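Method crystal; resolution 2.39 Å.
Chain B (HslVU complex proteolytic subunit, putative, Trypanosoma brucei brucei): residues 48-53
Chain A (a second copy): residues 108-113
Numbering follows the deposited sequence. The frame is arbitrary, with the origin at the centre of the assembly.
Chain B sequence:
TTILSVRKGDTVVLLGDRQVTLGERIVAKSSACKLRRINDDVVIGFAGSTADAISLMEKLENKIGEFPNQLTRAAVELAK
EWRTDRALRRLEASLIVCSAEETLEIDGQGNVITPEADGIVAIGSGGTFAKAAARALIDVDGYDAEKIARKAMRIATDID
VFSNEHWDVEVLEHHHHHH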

# COMPACT_ATOMS: atom_id res chain seq x y z
N GLY B 48 -6.38 0.38 27.16
CA GLY B 48 -7.49 0.34 26.21
C GLY B 48 -8.64 1.21 26.64
O GLY B 48 -8.60 1.85 27.70
N SER B 49 -9.64 1.31 25.79
CA SER B 49 -10.76 2.23 26.02
C SER B 49 -11.67 1.67 27.14
O SER B 49 -11.68 0.48 27.44
CB SER B 49 -11.60 2.36 24.77
OG SER B 49 -12.30 1.13 24.51
N THR B 50 -12.36 2.59 27.77
CA THR B 50 -13.28 2.27 28.83
C THR B 50 -14.18 1.09 28.47
O THR B 50 -14.24 0.12 29.21
CB THR B 50 -14.18 3.49 29.10
OG1 THR B 50 -13.37 4.62 29.38
CG2 THR B 50 -15.15 3.22 30.29
N ALA B 51 -14.88 1.21 27.34
CA ALA B 51 -15.83 0.19 26.95
C ALA B 51 -15.15 -1.15 26.65
O ALA B 51 -15.64 -2.21 27.04
CB ALA B 51 -16.62 0.65 25.78
N ASP B 52 -14.01 -1.11 25.97
CA ASP B 52 -13.30 -2.35 25.62
C ASP B 52 -12.80 -3.06 26.86
O ASP B 52 -13.08 -4.24 27.06
CB ASP B 52 -12.10 -2.09 24.73
CG ASP B 52 -12.48 -1.76 23.33
OD1 ASP B 52 -13.58 -1.21 23.09
OD2 ASP B 52 -11.66 -2.06 22.42
N ALA B 53 -12.17 -2.30 27.74
CA ALA B 53 -11.68 -2.86 28.98
C ALA B 53 -12.75 -3.39 29.92
O ALA B 53 -12.60 -4.47 30.52
CB ALA B 53 -10.84 -1.86 29.72
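Chain A (108-113) GQGNVI

Chain B enters a helix here: Gly B48 and Ser B49 lead in, and from Thr B50 onward the backbone holds helical angles, with Ala B53 N bonded to Ser B49 O at 2.8 Å. Chain A lays a turn against this helix start. Gln A109 has phi/psi of -84/-8, Gly A110 swings to a positive phi of 94 with psi 12, and Asn A111 returns to extended values before the strand at Val A112 and Ile A113. The turn meets the N-cap and the first turn of the helix, and the pairing runs in opposite order along the two chains: Ser B49 CA lies 5.1 Å from Asn A111 CA, and, further along chain B, Ala B51 CA lies 4.8 Å from Gly A110 CA, one residue earlier in chain A.

The first amides of a helix have no carbonyl of their own helix to bond, so they look elsewhere. Ala B51 N finds its acceptor across the interface, donating to Gly A110 O at 2.9 Å and 165°. Asp B52 N is capped by Ser B49 OG at 3.2 Å. That hydroxyl, with chi1 in the p well, also donates to Gln A109 O at 2.9 Å; a short side chain that both accepts and donates suits the N-cap.

Gly A110 must be glycine twice over. A CB would be jammed against the preceding carbonyl O at these backbone angles, and it would point toward chain B, 2.8 Å from Ser B49 OG and 3.1 Å from Ala B51 CB. The methyl of Ala B51 points toward chain A, its CB 3.3 Å from Gly A110 O.

Beside this, a water joins the chains, donating to Asn A111 OD1 at 2.5 Å and hydrogen-bonded to Thr B50 OG1 at 3.0 Å. The CA-to-CB bond of Asn A111 points away from chain B, but the end of the side chain comes nearer, with OD1 3.7 Å from Ser B49 CB. The branched Thr B50 adds a nonpolar contact, its CG2 4.4 Å from Val A112 CB.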

# COMPACT_ATOMS: atom_id res chain seq x y z
N GLY A 108 -16.62 6.23 19.04
CA GLY A 108 -16.58 4.90 18.42
C GLY A 108 -15.45 4.00 18.87
O GLY A 108 -15.48 2.80 18.62
N GLN A 109 -14.42 4.55 19.51
CA GLN A 109 -13.34 3.75 20.06
C GLN A 109 -13.72 3.23 21.44
O GLN A 109 -13.01 2.41 21.99
CB GLN A 109 -12.06 4.57 20.16
CG GLN A 109 -11.22 4.50 18.92
CD GLN A 109 -11.96 4.99 17.72
OE1 GLN A 109 -12.19 4.25 16.78
NE2 GLN A 109 -12.40 6.27 17.75
N GLY A 110 -14.84 3.69 21.98
CA GLY A 110 -15.31 3.17 23.26
C GLY A 110 -14.88 3.98 24.45
O GLY A 110 -15.00 3.54 25.57
N ASN A 111 -14.34 5.18 24.21
CA ASN A 111 -14.04 6.09 25.31
C ASN A 111 -15.32 6.75 25.83
O ASN A 111 -16.21 7.07 25.07
CB ASN A 111 -13.07 7.19 24.88
CG ASN A 111 -11.74 6.65 24.32
OD1 ASN A 111 -10.96 6.02 25.04
ND2 ASN A 111 -11.46 6.95 23.06
N VAL A 112 -15.39 6.90 27.13
CA VAL A 112 -16.42 7.63 27.79
C VAL A 112 -15.67 8.65 28.62
O VAL A 112 -15.04 8.31 29.54
CB VAL A 112 -17.27 6.73 28.65
CG1 VAL A 112 -18.35 7.51 29.38
CG2 VAL A 112 -17.92 5.64 27.81
N ILE A 113 -15.78 9.91 28.26
CA ILE A 113 -14.97 10.93 28.82
C ILE A 113 -15.87 11.92 29.50
O ILE A 113 -16.82 12.41 28.89
CB ILE A 113 -14.18 11.61 27.70
CG1 ILE A 113 -13.03 10.68 27.29
CG2 ILE A 113 -13.67 12.99 28.11
CD1 ILE A 113 -12.70 10.77 25.82
O HOH W 1 -11.30 5.71 27.47